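ADP compounds hydrolase nudE (Escherichia coli, PDB 1VHZ) hydrolyses ADP-ribose to AMP and ribose 5-phosphate, and also acts on Ap3A, Ap2A and NADH, as a homodimeric Nudix hydrolase using Mg2+ or other divalent cations. Local coordinates at residues Phe24-Val29 / Val40-Pro46; Arg49-Val55 / Phe79-Asp85; Met157-Leu161 / Leu175-Arg179. Residues are numbered along the deposited sequence.

Interaction 1. Residues Phe24-Val29 / Val40-Pro46; sequences FTVESV and VYERMRP. With APR (adenosine-5-diphosphoribose), chain C.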
loop_
_atom_site.group_PDB
_atom_site.type_symbol
_atom_site.label_atom_id
_atom_site.label_comp_id
_atom_site.label_asym_id
_atom_site.label_seq_id
_atom_site.Cartn_x
_atom_site.Cartn_y
_atom_site.Cartn_z
ATOM N N PHE A 24 -11.508 11.104 -9.767
ATOM C CA PHE A 24 -12.138 10.065 -8.984
ATOM C C PHE A 24 -13.610 9.819 -9.264
ATOM O O PHE A 24 -14.405 10.737 -9.451
ATOM C CB PHE A 24 -12.052 10.407 -7.471
ATOM C CG PHE A 24 -10.642 10.449 -6.964
ATOM C CD1 PHE A 24 -9.968 9.279 -6.648
ATOM C CD2 PHE A 24 -9.979 11.657 -6.834
ATOM C CE1 PHE A 24 -8.666 9.326 -6.185
ATOM C CE2 PHE A 24 -8.681 11.708 -6.376
ATOM C CZ PHE A 24 -8.020 10.542 -6.050
ATOM N N THR A 25 -13.987 8.532 -9.232
ATOM C CA THR A 25 -15.390 8.190 -9.410
ATOM C C THR A 25 -15.768 7.182 -8.330
ATOM O O THR A 25 -15.301 6.048 -8.302
ATOM C CB THR A 25 -15.851 7.846 -10.811
ATOM O OG1 THR A 25 -16.890 6.841 -10.775
ATOM C CG2 THR A 25 -14.757 7.428 -11.748
ATOM N N VAL A 26 -16.510 7.678 -7.338
ATOM C CA VAL A 26 -16.933 6.859 -6.214
ATOM C C VAL A 26 -18.314 6.256 -6.412
ATOM O O VAL A 26 -19.292 6.873 -6.811
ATOM C CB VAL A 26 -16.784 7.567 -4.868
ATOM C CG1 VAL A 26 -16.951 9.068 -5.003
ATOM C CG2 VAL A 26 -17.729 7.020 -3.799
ATOM N N GLU A 27 -18.359 4.942 -6.168
ATOM C CA GLU A 27 -19.537 4.128 -6.288
ATOM C C GLU A 27 -20.075 3.634 -4.944
ATOM O O GLU A 27 -19.319 3.365 -4.017
ATOM C CB GLU A 27 -19.204 2.840 -7.083
ATOM C CG GLU A 27 -18.951 3.120 -8.548
ATOM C CD GLU A 27 -18.593 1.873 -9.310
ATOM O OE1 GLU A 27 -18.136 0.907 -8.669
ATOM O OE2 GLU A 27 -18.791 1.850 -10.537
ATOM N N SER A 28 -21.389 3.525 -4.893
ATOM C CA SER A 28 -22.077 2.997 -3.711
ATOM C C SER A 28 -22.478 1.568 -4.124
ATOM O O SER A 28 -22.996 1.407 -5.233
ATOM C CB SER A 28 -23.313 3.796 -3.354
ATOM O OG SER A 28 -23.577 3.741 -1.963
ATOM N N VAL A 29 -22.135 0.576 -3.334
ATOM C CA VAL A 29 -22.441 -0.807 -3.678
ATOM C C VAL A 29 -23.359 -1.455 -2.643
ATOM O O VAL A 29 -22.972 -1.541 -1.482
ATOM C CB VAL A 29 -21.157 -1.668 -3.757
ATOM C CG1 VAL A 29 -21.471 -3.094 -4.183
ATOM C CG2 VAL A 29 -20.136 -1.077 -4.720
ATOM N N VAL A 40 -24.370 -1.282 2.676
ATOM C CA VAL A 40 -24.050 -0.423 1.537
ATOM C C VAL A 40 -22.598 0.039 1.707
ATOM O O VAL A 40 -22.271 0.675 2.714
ATOM C CB VAL A 40 -24.961 0.813 1.468
ATOM C CG1 VAL A 40 -24.573 1.711 0.300
ATOM C CG2 VAL A 40 -26.423 0.386 1.349
ATOM N N TYR A 41 -21.731 -0.377 0.800
ATOM C CA TYR A 41 -20.323 -0.006 0.877
ATOM C C TYR A 41 -19.994 1.037 -0.195
ATOM O O TYR A 41 -20.716 1.175 -1.180
ATOM C CB TYR A 41 -19.423 -1.210 0.612
ATOM C CG TYR A 41 -19.198 -2.206 1.714
ATOM C CD1 TYR A 41 -18.218 -3.191 1.568
ATOM C CD2 TYR A 41 -19.929 -2.198 2.890
ATOM C CE1 TYR A 41 -17.990 -4.127 2.564
ATOM C CE2 TYR A 41 -19.723 -3.124 3.892
ATOM C CZ TYR A 41 -18.749 -4.082 3.719
ATOM O OH TYR A 41 -18.520 -4.995 4.714
ATOM N N GLU A 42 -18.871 1.719 0.001
ATOM C CA GLU A 42 -18.442 2.701 -0.996
ATOM C C GLU A 42 -17.046 2.304 -1.476
ATOM O O GLU A 42 -16.266 1.756 -0.700
ATOM C CB GLU A 42 -18.449 4.112 -0.458
ATOM C CG GLU A 42 -19.807 4.779 -0.418
ATOM C CD GLU A 42 -19.713 6.271 -0.165
ATOM O OE1 GLU A 42 -18.601 6.743 0.165
ATOM O OE2 GLU A 42 -20.749 6.949 -0.299
ATOM N N ARG A 43 -16.769 2.535 -2.748
ATOM C CA ARG A 43 -15.480 2.209 -3.323
ATOM C C ARG A 43 -15.228 3.088 -4.557
ATOM O O ARG A 43 -16.130 3.713 -5.106
ATOM C CB ARG A 43 -15.381 0.740 -3.807
ATOM C CG ARG A 43 -16.322 0.482 -4.980
ATOM C CD ARG A 43 -16.251 -0.941 -5.500
ATOM N NE ARG A 43 -17.053 -1.087 -6.707
ATOM C CZ ARG A 43 -17.476 -2.204 -7.266
ATOM N NH1 ARG A 43 -18.188 -2.143 -8.385
ATOM N NH2 ARG A 43 -17.203 -3.394 -6.736
ATOM N N MET A 44 -13.979 3.006 -4.991
ATOM C CA MET A 44 -13.592 3.734 -6.201
ATOM C C MET A 44 -13.971 2.849 -7.388
ATOM O O MET A 44 -13.881 1.620 -7.278
ATOM C CB MET A 44 -12.118 4.099 -6.182
ATOM C CG MET A 44 -11.946 5.616 -6.367
ATOM S SD MET A 44 -12.475 6.503 -4.905
ATOM C CE MET A 44 -13.370 7.874 -5.598
ATOM N N ARG A 45 -14.507 3.437 -8.443
ATOM C CA ARG A 45 -14.900 2.660 -9.605
ATOM C C ARG A 45 -13.773 1.711 -10.021
ATOM O O ARG A 45 -12.639 2.121 -10.202
ATOM C CB ARG A 45 -15.281 3.565 -10.778
ATOM C CG ARG A 45 -15.857 2.812 -11.964
ATOM C CD ARG A 45 -16.670 3.732 -12.869
ATOM N NE ARG A 45 -17.643 2.980 -13.654
ATOM C CZ ARG A 45 -17.357 2.115 -14.620
ATOM N NH1 ARG A 45 -16.096 1.864 -14.956
ATOM N NH2 ARG A 45 -18.333 1.483 -15.267
ATOM N N PRO A 46 -14.108 0.438 -10.168
ATOM C CA PRO A 46 -13.174 -0.576 -10.577
ATOM C C PRO A 46 -12.616 -0.290 -11.965
ATOM O O PRO A 46 -13.323 0.067 -12.903
ATOM C CB PRO A 46 -13.960 -1.882 -10.586
ATOM C CG PRO A 46 -15.224 -1.602 -9.871
ATOM C CD PRO A 46 -15.474 -0.122 -9.963
HETATM N N1 APR C . -17.311 0.718 2.340
HETATM C C2 APR C . -17.885 0.878 3.615
HETATM N N3 APR C . -17.638 0.157 4.711
HETATM C C4 APR C . -16.686 -0.866 4.501
HETATM C C5 APR C . -16.014 -1.165 3.298
HETATM C C6 APR C . -16.356 -0.308 2.142
HETATM N N6 APR C . -15.809 -0.465 0.935
HETATM N N7 APR C . -15.154 -2.236 3.476
HETATM C C8 APR C . -15.303 -2.575 4.763
HETATM N N9 APR C . -16.210 -1.783 5.414
HETATM C "C1'" APR C . -16.721 -1.800 6.958
HETATM C "C2'" APR C . -17.397 -3.173 7.237
HETATM O "O2'" APR C . -18.457 -2.976 8.151
HETATM C "C3'" APR C . -16.288 -4.062 7.912
HETATM O "O3'" APR C . -16.704 -4.526 9.187
HETATM O "O4'" APR C . -15.593 -1.814 7.780
HETATM C "C4'" APR C . -15.092 -3.212 8.065
HETATM C "C5'" APR C . -14.672 -3.300 9.479
HETATM O O HOH W 1 -23.096 5.675 -0.274
#
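Phe-24 leads into the strand with its CB 3.4 Å from CE of Met-44, whose thioether also reaches Val-26 (CE to CB 3.5 Å). At Thr-25 the backbone ladder begins: its O accepts a hydrogen bond from N of Arg-45 (2.7 Å). Glu-27 pairs with Arg-43 through both N to O (2.8 Å) and O to N (3.0 Å), and its OE1 takes NE of Arg-43 in a salt bridge (3.0 Å), which neutralises two buried charges; Arg-43 also bridges to Glu-73 of the second subunit. Strands 25-32 and 38-44 thus form an antiparallel beta hairpin carrying part of the ADP-ribose site. Ser-28 lies opposite Glu-42, its OG linked through a water to Glu-42 OE2; that carboxylate is also held by Ser-21, Arg-22 and Leu-23 of the second subunit. On the far edge of its strand, Glu-42 N donates to adenine N1 (3.0 Å) and Glu-42 O accepts from N6 (2.8 Å). Val-29 N meets Tyr-41 O at 2.6 Å, while the flat Tyr-41 ring lies against the adenine.

Interaction 2. Residues Arg49-Val55 / Phe79-Asp85; sequences REAVMIV and FSKGLID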
loop_
_atom_site.group_PDB
_atom_site.type_symbol
_atom_site.label_atom_id
_atom_site.label_comp_id
_atom_site.label_asym_id
_atom_site.label_seq_id
_atom_site.Cartn_x
_atom_site.Cartn_y
_atom_site.Cartn_z
ATOM N N ARG A 49 -6.928 -0.648 -15.385
ATOM C CA ARG A 49 -5.701 0.096 -15.681
ATOM C C ARG A 49 -4.686 -0.195 -14.568
ATOM O O ARG A 49 -4.979 -0.002 -13.386
ATOM C CB ARG A 49 -5.967 1.591 -15.808
ATOM C CG ARG A 49 -4.793 2.413 -16.299
ATOM C CD ARG A 49 -4.734 2.550 -17.803
ATOM N NE ARG A 49 -3.729 3.451 -18.298
ATOM C CZ ARG A 49 -3.701 4.772 -18.310
ATOM N NH1 ARG A 49 -2.662 5.442 -18.825
ATOM N NH2 ARG A 49 -4.704 5.477 -17.816
ATOM N N GLU A 50 -3.540 -0.774 -14.914
ATOM C CA GLU A 50 -2.556 -1.101 -13.896
ATOM C C GLU A 50 -1.388 -0.126 -13.885
ATOM O O GLU A 50 -1.174 0.654 -14.804
ATOM C CB GLU A 50 -2.060 -2.533 -14.011
ATOM C CG GLU A 50 -3.184 -3.563 -14.009
ATOM C CD GLU A 50 -2.697 -4.992 -14.132
ATOM O OE1 GLU A 50 -1.492 -5.222 -14.352
ATOM O OE2 GLU A 50 -3.532 -5.913 -13.991
ATOM N N ALA A 51 -0.667 -0.175 -12.763
ATOM C CA ALA A 51 0.493 0.639 -12.536
ATOM C C ALA A 51 1.770 -0.192 -12.580
ATOM O O ALA A 51 1.762 -1.423 -12.481
ATOM C CB ALA A 51 0.394 1.363 -11.183
ATOM N N VAL A 52 2.884 0.523 -12.730
ATOM C CA VAL A 52 4.200 -0.082 -12.773
ATOM C C VAL A 52 5.162 0.741 -11.908
ATOM O O VAL A 52 5.036 1.962 -11.788
ATOM C CB VAL A 52 4.754 -0.207 -14.203
ATOM C CG1 VAL A 52 5.030 1.150 -14.829
ATOM C CG2 VAL A 52 6.039 -1.041 -14.234
ATOM N N MET A 53 6.014 0.058 -11.176
ATOM C CA MET A 53 7.011 0.736 -10.330
ATOM C C MET A 53 8.359 0.152 -10.768
ATOM O O MET A 53 8.473 -1.065 -10.927
ATOM C CB MET A 53 6.751 0.579 -8.844
ATOM C CG MET A 53 8.009 0.561 -7.971
ATOM S SD MET A 53 7.660 0.459 -6.185
ATOM C CE MET A 53 6.117 -0.445 -6.258
ATOM N N ILE A 54 9.324 1.012 -11.036
ATOM C CA ILE A 54 10.619 0.553 -11.515
ATOM C C ILE A 54 11.745 0.813 -10.531
ATOM O O ILE A 54 11.886 1.892 -9.967
ATOM C CB ILE A 54 11.011 1.242 -12.845
ATOM C CG1 ILE A 54 9.848 1.214 -13.822
ATOM C CG2 ILE A 54 12.235 0.571 -13.456
ATOM C CD1 ILE A 54 8.910 2.391 -13.696
ATOM N N VAL A 55 12.539 -0.218 -10.333
ATOM C CA VAL A 55 13.682 -0.200 -9.454
ATOM C C VAL A 55 14.958 -0.391 -10.286
ATOM O O VAL A 55 15.388 -1.512 -10.542
ATOM C CB VAL A 55 13.566 -1.311 -8.391
ATOM C CG1 VAL A 55 14.765 -1.291 -7.463
ATOM C CG2 VAL A 55 12.274 -1.142 -7.567
ATOM N N PHE A 79 10.902 4.947 -5.465
ATOM C CA PHE A 79 11.030 4.394 -6.795
ATOM C C PHE A 79 10.056 5.044 -7.773
ATOM O O PHE A 79 8.951 5.448 -7.422
ATOM C CB PHE A 79 10.823 2.875 -6.761
ATOM C CG PHE A 79 11.754 2.193 -5.788
ATOM C CD1 PHE A 79 11.260 1.532 -4.678
ATOM C CD2 PHE A 79 13.131 2.245 -5.982
ATOM C CE1 PHE A 79 12.123 0.904 -3.788
ATOM C CE2 PHE A 79 13.993 1.629 -5.097
ATOM C CZ PHE A 79 13.494 0.950 -3.995
ATOM N N SER A 80 10.528 5.168 -8.990
ATOM C CA SER A 80 9.751 5.743 -10.098
ATOM C C SER A 80 8.525 4.893 -10.333
ATOM O O SER A 80 8.543 3.653 -10.257
ATOM C CB SER A 80 10.735 5.852 -11.282
ATOM O OG SER A 80 10.066 5.633 -12.503
ATOM N N LYS A 81 7.369 5.500 -10.510
ATOM C CA LYS A 81 6.096 4.838 -10.685
ATOM C C LYS A 81 5.282 5.515 -11.785
ATOM O O LYS A 81 5.362 6.741 -11.937
ATOM C CB LYS A 81 5.252 5.014 -9.377
ATOM C CG LYS A 81 5.818 4.325 -8.168
ATOM C CD LYS A 81 5.219 4.699 -6.836
ATOM C CE LYS A 81 6.074 4.212 -5.668
ATOM N NZ LYS A 81 7.178 5.146 -5.262
ATOM N N GLY A 82 4.431 4.750 -12.444
ATOM C CA GLY A 82 3.565 5.295 -13.488
ATOM C C GLY A 82 2.486 4.272 -13.848
ATOM O O GLY A 82 2.380 3.196 -13.269
ATOM N N LEU A 83 1.684 4.611 -14.843
ATOM C CA LEU A 83 0.630 3.753 -15.312
ATOM C C LEU A 83 1.028 2.997 -16.576
ATOM O O LEU A 83 1.827 3.457 -17.379
ATOM C CB LEU A 83 -0.623 4.601 -15.615
ATOM C CG LEU A 83 -1.216 5.319 -14.404
ATOM C CD1 LEU A 83 -2.397 6.194 -14.835
ATOM C CD2 LEU A 83 -1.654 4.308 -13.357
ATOM N N ILE A 84 0.466 1.799 -16.705
ATOM C CA ILE A 84 0.703 0.998 -17.918
ATOM C C ILE A 84 -0.320 1.464 -18.955
ATOM O O ILE A 84 -1.516 1.409 -18.639
ATOM C CB ILE A 84 0.484 -0.496 -17.610
ATOM C CG1 ILE A 84 1.525 -0.939 -16.567
ATOM C CG2 ILE A 84 0.528 -1.302 -18.901
ATOM C CD1 ILE A 84 1.531 -2.420 -16.249
ATOM N N ASP A 85 0.087 1.946 -20.110
ATOM C CA ASP A 85 -0.917 2.389 -21.098
ATOM C C ASP A 85 -1.541 1.157 -21.749
ATOM O O ASP A 85 -0.872 0.137 -21.902
ATOM C CB ASP A 85 -0.292 3.320 -22.131
ATOM C CG ASP A 85 0.268 4.605 -21.547
ATOM O OD1 ASP A 85 -0.255 5.106 -20.534
ATOM O OD2 ASP A 85 1.247 5.164 -22.089
HETATM O O HOH W 2 -3.220 -0.822 -17.657
HETATM O O HOH W 3 13.272 5.018 -9.300
#
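Phe-79 enters the pairing with its broad ring turned toward Val-55 in strand 51-58: CG2 of Val-55 sits over the ring face, 3.8 Å from its centroid, a CH-pi contact, and the sulfur of Met-53 approaches obliquely in a Met-aromatic contact. Ser-80 O then accepts from Ile-54 N (2.9 Å), while its small hydroxyl binds Glu-101. Lys-81 faces the same side as Met-53, CG to CB 3.9 Å; its long chain lets aliphatic carbons pack there while NZ reaches back to Phe-79 O (2.8 Å) and to Asn-171 of helix 169-184. At Gly-82 the backbones pair doubly with Val-52, Gly-82 N to Val-52 O at 2.9 Å and Val-52 N to Gly-82 O at 2.8 Å; the lack of a side chain probably leaves room beside Glu-97. Leu-83 touches Ala-51, CD2 to CB 4.2 Å, and its CD1 lies over the Arg-49 guanidinium. Ile-84 N donates to Glu-50 O (2.8 Å), its branched chain packing on Val-52 and helix 90-102. Arg-49, with several donors, clasps the end: NE to Ile-84 O (3.0 Å) and NH1 in a salt bridge to Asp-85 OD1 (3.0 Å). The arrangement is the antiparallel entry to the Nudix box, which starts at Gly-82 and runs into the helix carrying Glu-97 and Glu-101, the probable metal ligands.

Interaction 3. Residues Met157-Leu161 / Leu175-Arg179; sequences MMDLL and LFLVR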
loop_
_atom_site.group_PDB
_atom_site.type_symbol
_atom_site.label_atom_id
_atom_site.label_comp_id
_atom_site.label_asym_id
_atom_site.label_seq_id
_atom_site.Cartn_x
_atom_site.Cartn_y
_atom_site.Cartn_z
ATOM N N MET A 157 21.046 -0.615 1.378
ATOM C CA MET A 157 19.674 -0.509 0.925
ATOM C C MET A 157 18.661 -0.367 2.082
ATOM O O MET A 157 17.683 0.343 1.944
ATOM C CB MET A 157 19.196 -1.802 0.277
ATOM C CG MET A 157 19.479 -2.259 -1.082
ATOM S SD MET A 157 19.008 -4.018 -1.213
ATOM C CE MET A 157 17.375 -3.792 -1.942
ATOM N N MET A 158 18.782 -1.259 3.072
ATOM C CA MET A 158 17.900 -1.268 4.217
ATOM C C MET A 158 17.941 0.018 5.002
ATOM O O MET A 158 16.955 0.293 5.709
ATOM C CB MET A 158 18.111 -2.514 5.101
ATOM C CG MET A 158 17.912 -3.834 4.338
ATOM S SD MET A 158 16.665 -3.780 3.017
ATOM C CE MET A 158 15.160 -3.831 3.956
ATOM N N ASP A 159 18.955 0.889 4.877
ATOM C CA ASP A 159 18.926 2.159 5.611
ATOM C C ASP A 159 17.760 3.031 5.137
ATOM O O ASP A 159 17.363 3.977 5.848
ATOM C CB ASP A 159 20.210 2.954 5.459
ATOM C CG ASP A 159 21.479 2.275 5.894
ATOM O OD1 ASP A 159 21.410 1.245 6.592
ATOM O OD2 ASP A 159 22.574 2.760 5.524
ATOM N N LEU A 160 17.184 2.785 3.955
ATOM C CA LEU A 160 16.068 3.593 3.467
ATOM C C LEU A 160 14.871 3.584 4.414
ATOM O O LEU A 160 14.069 4.526 4.445
ATOM C CB LEU A 160 15.624 3.134 2.072
ATOM C CG LEU A 160 16.496 3.629 0.897
ATOM C CD1 LEU A 160 16.264 2.771 -0.329
ATOM C CD2 LEU A 160 16.219 5.104 0.607
ATOM N N LEU A 161 14.738 2.560 5.243
ATOM C CA LEU A 161 13.700 2.396 6.238
ATOM C C LEU A 161 13.820 3.373 7.398
ATOM O O LEU A 161 12.953 3.373 8.289
ATOM C CB LEU A 161 13.770 0.957 6.798
ATOM C CG LEU A 161 12.901 -0.119 6.173
ATOM C CD1 LEU A 161 12.329 0.247 4.824
ATOM C CD2 LEU A 161 13.624 -1.465 6.124
ATOM N N LEU A 175 11.324 -2.670 -1.893
ATOM C CA LEU A 175 12.659 -2.736 -1.329
ATOM C C LEU A 175 13.002 -4.147 -0.857
ATOM O O LEU A 175 14.009 -4.709 -1.255
ATOM C CB LEU A 175 12.747 -1.761 -0.142
ATOM C CG LEU A 175 14.123 -1.669 0.501
ATOM C CD1 LEU A 175 15.106 -0.977 -0.438
ATOM C CD2 LEU A 175 14.049 -0.990 1.860
ATOM N N PHE A 176 12.135 -4.742 -0.045
ATOM C CA PHE A 176 12.320 -6.092 0.468
ATOM C C PHE A 176 12.232 -7.141 -0.644
ATOM O O PHE A 176 12.952 -8.138 -0.582
ATOM C CB PHE A 176 11.257 -6.394 1.542
ATOM C CG PHE A 176 11.554 -5.890 2.927
ATOM C CD1 PHE A 176 10.829 -4.854 3.476
ATOM C CD2 PHE A 176 12.554 -6.480 3.700
ATOM C CE1 PHE A 176 11.063 -4.413 4.774
ATOM C CE2 PHE A 176 12.808 -6.030 4.987
ATOM C CZ PHE A 176 12.062 -4.995 5.532
ATOM N N LEU A 177 11.376 -6.971 -1.644
ATOM C CA LEU A 177 11.270 -7.950 -2.729
ATOM C C LEU A 177 12.525 -7.955 -3.596
ATOM O O LEU A 177 13.014 -9.013 -3.990
ATOM C CB LEU A 177 10.014 -7.716 -3.577
ATOM C CG LEU A 177 8.694 -8.078 -2.861
ATOM C CD1 LEU A 177 7.521 -7.383 -3.530
ATOM C CD2 LEU A 177 8.487 -9.584 -2.789
ATOM N N VAL A 178 13.095 -6.782 -3.860
ATOM C CA VAL A 178 14.317 -6.690 -4.659
ATOM C C VAL A 178 15.500 -7.285 -3.915
ATOM O O VAL A 178 16.357 -7.996 -4.449
ATOM C CB VAL A 178 14.562 -5.221 -5.044
ATOM C CG1 VAL A 178 15.952 -5.066 -5.660
ATOM C CG2 VAL A 178 13.479 -4.759 -6.028
ATOM N N ARG A 179 15.570 -7.011 -2.613
ATOM C CA ARG A 179 16.645 -7.572 -1.785
ATOM C C ARG A 179 16.565 -9.099 -1.791
ATOM O O ARG A 179 17.603 -9.752 -1.867
ATOM C CB ARG A 179 16.497 -7.052 -0.367
ATOM C CG ARG A 179 17.638 -7.508 0.589
ATOM C CD ARG A 179 16.972 -7.546 1.937
ATOM N NE ARG A 179 17.724 -7.381 3.141
ATOM C CZ ARG A 179 17.144 -7.734 4.312
ATOM N NH1 ARG A 179 17.801 -7.594 5.443
ATOM N NH2 ARG A 179 15.901 -8.223 4.292
#
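Two methionines, one reaching out and one folded, and a leucine set the character of this contact, which is built almost wholly from side chains. Met-157, m at chi1 and t at chi2, reaches across to the helix and turns at chi3 (97°), bringing CE 3.9 Å from Leu-175 CD1 and 3.7 Å from Arg-179 CB. Met-158 starts sideways and is bent at chi2 (-33°, between wells), which swings its methyl over the Phe-176 ring face: CE lies 3.7 Å from the ring centroid, a CH-pi contact, with the sulfur obliquely placed in a Met-aromatic contact. An unbranched, pliable chain suits such a detour. Leu-175, t at chi1 and p at chi2, points into the gap, where CD1 meets Leu-160 CD1 at 3.9 Å and CD2 meets Leu-161 CD1 at 3.6 Å; its forked end lets it serve both partners. Leu-161 departs from the usual rotamers at both chi angles, and its CD2 comes within 3.9 Å of Phe-176 CZ. Arg-179 runs out with chi1 to chi3 all t, placing one face of the guanidinium against Met-158 CG (3.7 Å to Arg-179 NE) while its charge pairs with Glu-180 of the second subunit. Phe-176 meets Phe-176 of that subunit with nearly parallel rings. This is apolar packing of a 3-10 segment, after strand 149-153, on the C-terminal helix 169-184 at the homodimer interface.

Overall arrangement
From the N terminus, interaction 1 comes first, closing the short turn between strands 25-32 and 38-44 in the three-stranded N-terminal sheet. The chain then passes almost directly into strand 51-58, where interaction 2 closes a longer excursion through strands 61-69 and 74-78 within the mixed sheet of the Nudix domain. Interaction 3 folds the connection after strand 149-153 back on helix 169-184. The three follow in series, so none nests in or crosses another. Interactions 2 and 3 touch, through Val-55 on Val-178 and Phe-79 on Leu-175, joining sheet to C-terminal helix. Interactions 1 and 3, with centres about 34 Å apart, both meet the second subunit.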